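Outer membrane porin protein 32 (Delftia acidovorans, PDB 2FGQ) forms anion-selective channels through the bacterial outer membrane as a homotrimer. Local coordinates at residues A[235-245]-A[257-266]; A[122-131]-A[192-203]. All coordinates share one frame; numbering follows the deposited sequence.

Contact 1: A[235-245]-A[257-266]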
loop_
_atom_site.group_PDB
_atom_site.type_symbol
_atom_site.label_atom_id
_atom_site.label_comp_id
_atom_site.label_asym_id
_atom_site.label_seq_id
_atom_site.Cartn_x
_atom_site.Cartn_y
_atom_site.Cartn_z
ATOM N N ASP A 235 -19.574 -30.955 -14.287
ATOM C CA ASP A 235 -19.696 -30.209 -13.056
ATOM C C ASP A 235 -18.744 -30.710 -11.983
ATOM O O ASP A 235 -18.398 -31.894 -11.940
ATOM C CB ASP A 235 -21.143 -30.242 -12.622
ATOM C CG ASP A 235 -21.535 -31.522 -12.023
ATOM O OD1 ASP A 235 -21.631 -31.569 -10.785
ATOM O OD2 ASP A 235 -21.785 -32.544 -12.688
ATOM N N ILE A 236 -18.265 -29.776 -11.172
ATOM C CA ILE A 236 -17.489 -30.070 -9.981
ATOM C C ILE A 236 -18.357 -29.637 -8.825
ATOM O O ILE A 236 -18.558 -28.437 -8.601
ATOM C CB ILE A 236 -16.123 -29.320 -10.015
ATOM C CG1 ILE A 236 -15.271 -29.933 -11.135
ATOM C CG2 ILE A 236 -15.409 -29.421 -8.663
ATOM C CD1 ILE A 236 -13.944 -29.270 -11.367
ATOM N N LYS A 237 -18.920 -30.629 -8.136
ATOM C CA LYS A 237 -19.904 -30.436 -7.085
ATOM C C LYS A 237 -19.282 -30.866 -5.759
ATOM O O LYS A 237 -18.706 -31.934 -5.664
ATOM C CB LYS A 237 -21.185 -31.252 -7.377
ATOM C CG LYS A 237 -22.250 -31.060 -6.350
ATOM C CD LYS A 237 -23.618 -31.570 -6.887
ATOM C CE LYS A 237 -23.828 -32.968 -6.563
ATOM N NZ LYS A 237 -25.170 -33.432 -7.187
ATOM N N THR A 238 -19.498 -30.064 -4.724
ATOM C CA THR A 238 -19.015 -30.351 -3.408
ATOM C C THR A 238 -20.111 -30.046 -2.393
ATOM O O THR A 238 -20.706 -28.960 -2.433
ATOM C CB THR A 238 -17.791 -29.456 -3.087
ATOM O OG1 THR A 238 -16.782 -29.616 -4.106
ATOM C CG2 THR A 238 -17.136 -29.885 -1.773
ATOM N N ASN A 239 -20.393 -31.012 -1.514
ATOM C CA ASN A 239 -21.287 -30.833 -0.380
ATOM C C ASN A 239 -20.436 -30.694 0.874
ATOM O O ASN A 239 -19.613 -31.581 1.183
ATOM C CB ASN A 239 -22.217 -32.042 -0.255
ATOM C CG ASN A 239 -23.172 -32.196 -1.445
ATOM O OD1 ASN A 239 -23.547 -31.233 -2.088
ATOM N ND2 ASN A 239 -23.593 -33.451 -1.704
ATOM N N SER A 240 -20.678 -29.630 1.629
ATOM C CA SER A 240 -19.883 -29.316 2.813
ATOM C C SER A 240 -20.792 -29.184 4.023
ATOM O O SER A 240 -21.861 -28.598 3.936
ATOM C CB SER A 240 -19.093 -28.012 2.618
ATOM O OG SER A 240 -18.224 -28.074 1.488
ATOM N N TYR A 241 -20.382 -29.754 5.140
ATOM C CA TYR A 241 -21.206 -29.830 6.346
ATOM C C TYR A 241 -20.368 -29.464 7.558
ATOM O O TYR A 241 -19.198 -29.799 7.611
ATOM C CB TYR A 241 -21.653 -31.273 6.581
ATOM C CG TYR A 241 -22.302 -31.995 5.414
ATOM C CD1 TYR A 241 -21.551 -32.537 4.393
ATOM C CD2 TYR A 241 -23.659 -32.182 5.380
ATOM C CE1 TYR A 241 -22.141 -33.221 3.348
ATOM C CE2 TYR A 241 -24.274 -32.872 4.321
ATOM C CZ TYR A 241 -23.492 -33.378 3.301
ATOM O OH TYR A 241 -24.066 -34.085 2.260
ATOM N N MET A 242 -20.956 -28.782 8.534
ATOM C CA MET A 242 -20.213 -28.443 9.764
ATOM C C MET A 242 -21.186 -28.387 10.939
ATOM O O MET A 242 -22.347 -27.983 10.780
ATOM C CB MET A 242 -19.504 -27.105 9.540
ATOM C CG MET A 242 -18.973 -26.326 10.679
ATOM S SD MET A 242 -19.623 -24.510 10.416
ATOM C CE MET A 242 -20.716 -24.763 11.784
ATOM N N LEU A 243 -20.703 -28.855 12.082
ATOM C CA LEU A 243 -21.398 -28.749 13.357
ATOM C C LEU A 243 -20.366 -28.391 14.392
ATOM O O LEU A 243 -19.298 -29.004 14.456
ATOM C CB LEU A 243 -22.048 -30.087 13.757
ATOM C CG LEU A 243 -23.022 -30.032 14.943
ATOM C CD1 LEU A 243 -24.149 -29.054 14.728
ATOM C CD2 LEU A 243 -23.628 -31.403 15.158
ATOM N N GLY A 244 -20.685 -27.393 15.200
ATOM C CA GLY A 244 -19.795 -26.969 16.258
ATOM C C GLY A 244 -20.495 -26.502 17.502
ATOM O O GLY A 244 -21.693 -26.188 17.511
ATOM N N ALA A 245 -19.712 -26.428 18.563
ATOM C CA ALA A 245 -20.176 -25.899 19.831
ATOM C C ALA A 245 -19.090 -25.060 20.473
ATOM O O ALA A 245 -17.904 -25.325 20.300
ATOM C CB ALA A 245 -20.566 -27.003 20.754
ATOM N N LEU A 257 -15.283 -26.316 19.641
ATOM C CA LEU A 257 -15.085 -27.590 18.990
ATOM C C LEU A 257 -15.947 -27.628 17.732
ATOM O O LEU A 257 -17.138 -27.335 17.793
ATOM C CB LEU A 257 -15.533 -28.690 19.951
ATOM C CG LEU A 257 -15.018 -30.112 20.027
ATOM C CD1 LEU A 257 -16.096 -31.195 20.305
ATOM C CD2 LEU A 257 -13.957 -30.560 19.114
ATOM N N GLN A 258 -15.341 -27.987 16.607
ATOM C CA GLN A 258 -16.072 -28.013 15.346
ATOM C C GLN A 258 -15.668 -29.209 14.525
ATOM O O GLN A 258 -14.489 -29.553 14.445
ATOM C CB GLN A 258 -15.805 -26.737 14.575
ATOM C CG GLN A 258 -16.790 -26.456 13.459
ATOM C CD GLN A 258 -16.700 -24.987 13.008
ATOM O OE1 GLN A 258 -16.044 -24.674 11.994
ATOM N NE2 GLN A 258 -17.351 -24.107 13.741
ATOM N N TYR A 259 -16.672 -29.848 13.940
ATOM C CA TYR A 259 -16.491 -30.963 13.025
ATOM C C TYR A 259 -16.988 -30.563 11.652
ATOM O O TYR A 259 -18.034 -29.931 11.542
ATOM C CB TYR A 259 -17.308 -32.199 13.527
ATOM C CG TYR A 259 -17.325 -33.326 12.514
ATOM C CD1 TYR A 259 -16.281 -34.220 12.420
ATOM C CD2 TYR A 259 -18.374 -33.436 11.587
ATOM C CE1 TYR A 259 -16.276 -35.220 11.444
ATOM C CE2 TYR A 259 -18.392 -34.440 10.629
ATOM C CZ TYR A 259 -17.334 -35.323 10.557
ATOM O OH TYR A 259 -17.332 -36.321 9.600
ATOM N N ALA A 260 -16.269 -30.928 10.597
ATOM C CA ALA A 260 -16.703 -30.658 9.238
ATOM C C ALA A 260 -16.413 -31.853 8.336
ATOM O O ALA A 260 -15.524 -32.673 8.585
ATOM C CB ALA A 260 -16.021 -29.406 8.681
ATOM N N LEU A 261 -17.229 -31.957 7.304
ATOM C CA LEU A 261 -17.085 -32.968 6.283
ATOM C C LEU A 261 -17.214 -32.296 4.907
ATOM O O LEU A 261 -18.148 -31.514 4.681
ATOM C CB LEU A 261 -18.213 -33.999 6.474
ATOM C CG LEU A 261 -18.280 -35.178 5.492
ATOM C CD1 LEU A 261 -18.847 -34.867 4.204
ATOM C CD2 LEU A 261 -17.018 -35.893 5.303
ATOM N N TYR A 262 -16.324 -32.659 3.982
ATOM C CA TYR A 262 -16.308 -32.159 2.618
ATOM C C TYR A 262 -16.380 -33.347 1.669
ATOM O O TYR A 262 -15.449 -34.153 1.582
ATOM C CB TYR A 262 -15.040 -31.327 2.377
ATOM C CG TYR A 262 -14.863 -30.294 3.449
ATOM C CD1 TYR A 262 -15.674 -29.187 3.483
ATOM C CD2 TYR A 262 -13.943 -30.471 4.478
ATOM C CE1 TYR A 262 -15.562 -28.236 4.480
ATOM C CE2 TYR A 262 -13.806 -29.517 5.485
ATOM C CZ TYR A 262 -14.608 -28.393 5.468
ATOM O OH TYR A 262 -14.520 -27.458 6.464
ATOM N N ASP A 263 -17.509 -33.433 0.991
ATOM C CA ASP A 263 -17.799 -34.500 0.053
ATOM C C ASP A 263 -17.597 -33.990 -1.359
ATOM O O ASP A 263 -18.435 -33.287 -1.915
ATOM C CB ASP A 263 -19.206 -35.011 0.274
ATOM C CG ASP A 263 -19.504 -36.251 -0.524
ATOM O OD1 ASP A 263 -18.610 -36.762 -1.247
ATOM O OD2 ASP A 263 -20.623 -36.779 -0.462
ATOM N N GLN A 264 -16.438 -34.332 -1.912
ATOM C CA GLN A 264 -15.937 -33.805 -3.161
ATOM C C GLN A 264 -16.302 -34.759 -4.283
ATOM O O GLN A 264 -15.583 -35.702 -4.559
ATOM C CB GLN A 264 -14.420 -33.616 -3.046
ATOM C CG GLN A 264 -14.069 -32.651 -1.944
ATOM C CD GLN A 264 -12.692 -32.907 -1.351
ATOM O OE1 GLN A 264 -12.541 -33.630 -0.315
ATOM N NE2 GLN A 264 -11.684 -32.338 -1.990
ATOM N N LYS A 265 -17.440 -34.507 -4.915
ATOM C CA LYS A 265 -18.013 -35.478 -5.871
ATOM C C LYS A 265 -17.175 -35.704 -7.089
ATOM O O LYS A 265 -17.185 -36.803 -7.651
ATOM C CB LYS A 265 -19.443 -35.121 -6.285
ATOM C CG LYS A 265 -20.366 -34.983 -5.127
ATOM C CD LYS A 265 -20.562 -36.283 -4.382
ATOM C CE LYS A 265 -21.821 -36.286 -3.555
ATOM N NZ LYS A 265 -21.974 -37.556 -2.788
ATOM N N ALA A 266 -16.430 -34.700 -7.524
ATOM C CA ALA A 266 -15.698 -34.832 -8.754
ATOM C C ALA A 266 -14.540 -35.809 -8.632
ATOM O O ALA A 266 -14.074 -36.306 -9.656
ATOM C CB ALA A 266 -15.196 -33.461 -9.232
HETATM O O HOH W 1 -15.870 -32.075 -6.225
HETATM O O HOH W 2 -22.811 -35.485 0.395
#
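Tyr241 and Leu261 form a hydrogen-bonded antiparallel pair, with their side chains side by side and pointing the same way. Leu261 CD1 meets Tyr241 CD1 at 3.6 Å. Tyr241 CG lies beside the backbone N (chi1 -51°), which turns the ring edge to Leu261 O. Tyr241 N donates to that same oxygen over 2.9 Å. The phenol OH ends at a water that Asn239 ND2 and Asp263 OD2 also hold. Asp263 OD2 has a second partner: Lys265 NZ makes a salt bridge to it at 2.8 Å, from above the carboxylate plane. The other end of the Asn239 amide bonds to Gln225.

On the opposite face, Met242 is bent at chi2 and chi3 and lies across Gln258; Met242 CG is 3.5 Å from Gln258 CG. Ser240 OG sits at the edge of the Tyr262 ring, 3.4 Å from Tyr262 CD1, while Tyr262 OH bonds to Met116 N. This face looks into the barrel, where Phe115 of the inner loop packs on Ser240 and Met242, and Trp121 on Thr238. The two strands form a hairpin in the barrel wall. Strand 218-230 flanks 235-249, and strand 269-281 flanks 253-264.

Contact 2: A[122-131]-A[192-203]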
loop_
_atom_site.group_PDB
_atom_site.type_symbol
_atom_site.label_atom_id
_atom_site.label_comp_id
_atom_site.label_asym_id
_atom_site.label_seq_id
_atom_site.Cartn_x
_atom_site.Cartn_y
_atom_site.Cartn_z
ATOM N N ALA A 122 -13.059 -25.793 -7.714
ATOM C CA ALA A 122 -12.891 -26.199 -9.118
ATOM C C ALA A 122 -11.719 -25.563 -9.807
ATOM O O ALA A 122 -11.589 -25.670 -11.027
ATOM C CB ALA A 122 -14.132 -25.848 -9.890
ATOM N N ALA A 123 -10.884 -24.868 -9.053
ATOM C CA ALA A 123 -9.844 -24.033 -9.683
ATOM C C ALA A 123 -10.408 -23.094 -10.758
ATOM O O ALA A 123 -9.834 -22.881 -11.850
ATOM C CB ALA A 123 -8.672 -24.902 -10.242
ATOM N N GLY A 124 -11.533 -22.471 -10.423
ATOM C CA GLY A 124 -12.040 -21.369 -11.220
ATOM C C GLY A 124 -11.009 -20.263 -11.375
ATOM O O GLY A 124 -10.148 -20.042 -10.512
ATOM N N GLN A 125 -11.118 -19.566 -12.489
ATOM C CA GLN A 125 -10.145 -18.555 -12.903
ATOM C C GLN A 125 -10.517 -17.100 -12.563
ATOM O O GLN A 125 -9.781 -16.146 -12.929
ATOM C CB GLN A 125 -9.928 -18.712 -14.416
ATOM C CG GLN A 125 -9.312 -20.032 -14.792
ATOM C CD GLN A 125 -9.348 -20.286 -16.277
ATOM O OE1 GLN A 125 -10.417 -20.569 -16.822
ATOM N NE2 GLN A 125 -8.214 -20.124 -16.937
ATOM N N GLY A 126 -11.644 -16.924 -11.885
ATOM C CA GLY A 126 -12.104 -15.613 -11.432
ATOM C C GLY A 126 -11.289 -15.109 -10.246
ATOM O O GLY A 126 -10.577 -15.866 -9.623
ATOM N N ALA A 127 -11.451 -13.840 -9.922
ATOM C CA ALA A 127 -10.701 -13.212 -8.819
ATOM C C ALA A 127 -11.176 -13.720 -7.463
ATOM O O ALA A 127 -10.381 -13.796 -6.511
ATOM C CB ALA A 127 -10.876 -11.704 -8.891
ATOM N N ASP A 128 -12.455 -14.104 -7.374
ATOM C CA ASP A 128 -13.062 -14.423 -6.081
ATOM C C ASP A 128 -13.938 -15.676 -6.179
ATOM O O ASP A 128 -15.096 -15.703 -5.753
ATOM C CB ASP A 128 -13.865 -13.237 -5.556
ATOM C CG ASP A 128 -12.990 -12.044 -5.238
ATOM O OD1 ASP A 128 -12.222 -12.109 -4.205
ATOM O OD2 ASP A 128 -12.966 -11.041 -5.993
ATOM N N ASP A 129 -13.330 -16.735 -6.700
ATOM C CA ASP A 129 -14.049 -18.017 -6.843
ATOM C C ASP A 129 -14.109 -18.820 -5.573
ATOM O O ASP A 129 -14.568 -19.972 -5.589
ATOM C CB ASP A 129 -13.470 -18.812 -8.004
ATOM C CG ASP A 129 -14.087 -18.430 -9.325
ATOM O OD1 ASP A 129 -15.223 -17.870 -9.339
ATOM O OD2 ASP A 129 -13.506 -18.686 -10.403
ATOM N N ASN A 130 -13.693 -18.226 -4.456
ATOM C CA ASN A 130 -14.059 -18.773 -3.155
ATOM C C ASN A 130 -15.428 -18.294 -2.648
ATOM O O ASN A 130 -15.872 -18.727 -1.596
ATOM C CB ASN A 130 -12.967 -18.542 -2.089
ATOM C CG ASN A 130 -12.610 -17.083 -1.854
ATOM O OD1 ASN A 130 -11.531 -16.802 -1.237
ATOM N ND2 ASN A 130 -13.425 -16.172 -2.328
ATOM N N GLY A 131 -16.086 -17.420 -3.394
ATOM C CA GLY A 131 -17.410 -16.954 -3.036
ATOM C C GLY A 131 -17.485 -16.035 -1.842
ATOM O O GLY A 131 -18.562 -15.830 -1.280
ATOM N N GLN A 192 -22.202 -17.090 -9.332
ATOM C CA GLN A 192 -21.123 -16.309 -9.950
ATOM C C GLN A 192 -20.842 -16.843 -11.339
ATOM O O GLN A 192 -21.028 -18.025 -11.615
ATOM C CB GLN A 192 -19.829 -16.315 -9.114
ATOM C CG GLN A 192 -19.966 -15.625 -7.872
ATOM C CD GLN A 192 -18.709 -15.606 -6.976
ATOM O OE1 GLN A 192 -18.849 -15.443 -5.771
ATOM N NE2 GLN A 192 -17.499 -15.698 -7.564
ATOM N N LYS A 193 -20.412 -15.950 -12.220
ATOM C CA LYS A 193 -19.905 -16.360 -13.523
ATOM C C LYS A 193 -18.382 -16.504 -13.432
ATOM O O LYS A 193 -17.695 -15.634 -12.921
ATOM C CB LYS A 193 -20.278 -15.341 -14.589
ATOM C CG LYS A 193 -21.764 -15.192 -14.839
ATOM C CD LYS A 193 -22.342 -16.410 -15.511
ATOM C CE LYS A 193 -23.833 -16.328 -15.769
ATOM N NZ LYS A 193 -24.250 -17.512 -16.635
ATOM N N THR A 194 -17.862 -17.569 -14.008
ATOM C CA THR A 194 -16.444 -17.798 -14.044
ATOM C C THR A 194 -16.009 -18.597 -15.250
ATOM O O THR A 194 -16.763 -18.755 -16.211
ATOM C CB THR A 194 -16.002 -18.382 -12.719
ATOM O OG1 THR A 194 -14.556 -18.322 -12.618
ATOM C CG2 THR A 194 -16.445 -19.825 -12.482
ATOM N N ALA A 195 -14.780 -19.084 -15.198
ATOM C CA ALA A 195 -14.261 -20.017 -16.193
ATOM C C ALA A 195 -13.428 -21.057 -15.490
ATOM O O ALA A 195 -12.793 -20.755 -14.482
ATOM C CB ALA A 195 -13.440 -19.280 -17.291
ATOM N N VAL A 196 -13.392 -22.260 -16.046
ATOM C CA VAL A 196 -12.503 -23.315 -15.570
ATOM C C VAL A 196 -11.818 -23.849 -16.797
ATOM O O VAL A 196 -12.481 -24.222 -17.784
ATOM C CB VAL A 196 -13.312 -24.435 -14.915
ATOM C CG1 VAL A 196 -12.339 -25.562 -14.548
ATOM C CG2 VAL A 196 -14.075 -23.916 -13.695
ATOM N N GLY A 197 -10.491 -23.839 -16.787
ATOM C CA GLY A 197 -9.747 -24.217 -17.975
ATOM C C GLY A 197 -10.072 -23.445 -19.241
ATOM O O GLY A 197 -9.950 -23.991 -20.337
ATOM N N GLY A 198 -10.471 -22.178 -19.111
ATOM C CA GLY A 198 -10.855 -21.348 -20.218
ATOM C C GLY A 198 -12.265 -21.538 -20.749
ATOM O O GLY A 198 -12.633 -20.928 -21.738
ATOM N N LEU A 199 -13.082 -22.328 -20.063
ATOM C CA LEU A 199 -14.461 -22.616 -20.483
ATOM C C LEU A 199 -15.461 -22.023 -19.487
ATOM O O LEU A 199 -15.353 -22.248 -18.274
ATOM C CB LEU A 199 -14.690 -24.126 -20.615
ATOM C CG LEU A 199 -14.282 -24.745 -21.970
ATOM C CD1 LEU A 199 -12.851 -24.527 -22.288
ATOM C CD2 LEU A 199 -14.571 -26.258 -21.922
ATOM N N ALA A 200 -16.447 -21.312 -20.017
ATOM C CA ALA A 200 -17.447 -20.606 -19.211
ATOM C C ALA A 200 -18.136 -21.594 -18.273
ATOM O O ALA A 200 -18.518 -22.688 -18.696
ATOM C CB ALA A 200 -18.474 -19.954 -20.107
ATOM N N THR A 201 -18.303 -21.172 -17.026
ATOM C CA THR A 201 -18.770 -22.027 -15.927
ATOM C C THR A 201 -19.539 -21.149 -14.945
ATOM O O THR A 201 -19.132 -20.028 -14.667
ATOM C CB THR A 201 -17.574 -22.672 -15.219
ATOM O OG1 THR A 201 -16.886 -23.568 -16.103
ATOM C CG2 THR A 201 -17.953 -23.519 -14.035
ATOM N N ASP A 202 -20.679 -21.632 -14.484
ATOM C CA ASP A 202 -21.410 -20.992 -13.390
ATOM C C ASP A 202 -20.955 -21.602 -12.072
ATOM O O ASP A 202 -20.825 -22.814 -11.949
ATOM C CB ASP A 202 -22.911 -21.271 -13.481
ATOM C CG ASP A 202 -23.593 -20.595 -14.629
ATOM O OD1 ASP A 202 -23.043 -19.673 -15.261
ATOM O OD2 ASP A 202 -24.739 -20.979 -15.004
ATOM N N ARG A 203 -20.781 -20.765 -11.068
ATOM C CA ARG A 203 -20.519 -21.201 -9.720
ATOM C C ARG A 203 -21.807 -20.953 -8.935
ATOM O O ARG A 203 -22.141 -19.820 -8.599
ATOM C CB ARG A 203 -19.353 -20.399 -9.110
ATOM C CG ARG A 203 -18.935 -20.816 -7.725
ATOM C CD ARG A 203 -18.007 -19.818 -7.062
ATOM N NE ARG A 203 -17.302 -20.347 -5.898
ATOM C CZ ARG A 203 -17.875 -20.566 -4.710
ATOM N NH1 ARG A 203 -19.153 -20.232 -4.492
ATOM N NH2 ARG A 203 -17.146 -21.064 -3.733
HETATM O O HOH W 3 -8.986 -23.651 -14.286
HETATM O O HOH W 4 -16.419 -15.750 -10.339
#
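Residues 122-131 form no regular structure, but Gly124 to Gly126 pass antiparallel to Thr194 to Val196, where Gln125 N donates to Ala195 O at 2.9 Å. The loop then closes in a type I turn from Asp128 to Gly131. Gln125 reaches past Ala195 with its chain extended beyond CG, and OE1 accepts from Gly198 N at 2.8 Å. That ties the loop to the type I' turn of the hairpin, Val196 to Leu199.

Asp129 and Thr194 approach from opposite directions. Chi1 of Thr194 (-166°) swings OG1 away from its own N and out to the loop, where it donates to Asp129 OD2 in a bond modelled as very short. Gly126 N meets the same oxygen from above the carboxylate plane. Asp129 OD1 takes a water, which also bonds to Gln192 NE2 and Lys193 O. Gln192 NE2 donates to Asp128 O at 3.0 Å, nearly straight at 172°. Gly131 N reaches Asp128 O from the other face of its plane.

Arg203 is extended from CG to NE, and NE donates to Asp129 O at 2.8 Å. Gly131 N lies over its guanidinium face. NH2 bonds to Arg119 O, and NH1 makes a salt bridge with Glu205. A leucine in place of Arg203 would probably take a donor from Asp129 O and leave Glu205 without its charge mate.

This is the later part of the long loop that porins fold into the barrel to narrow the channel. Here it is fastened to the wall close to the malate pocket, which includes Arg133.

In the fold
Along the chain the two contacts come in series: contact 2 closes at Arg203, before contact 1 opens at Asp235. Their centres lie 20 Å apart, and both reach the same closed antiparallel barrel sheet. Contact 1 joins two neighbouring wall strands, 235-249 and 253-264. Contact 2 instead holds an inner loop against the hairpin of strands 183-196 and 199-213. Strand 218-230 stands between the two hairpins, and its Phe228 packs on Ala122 and Arg203 and pairs through its backbone with Ile236. The contacts also touch directly, Ile236 CD1 packing on Ala122 CB at 3.7 Å. Together they link the channel loop to a continuous run of barrel wall.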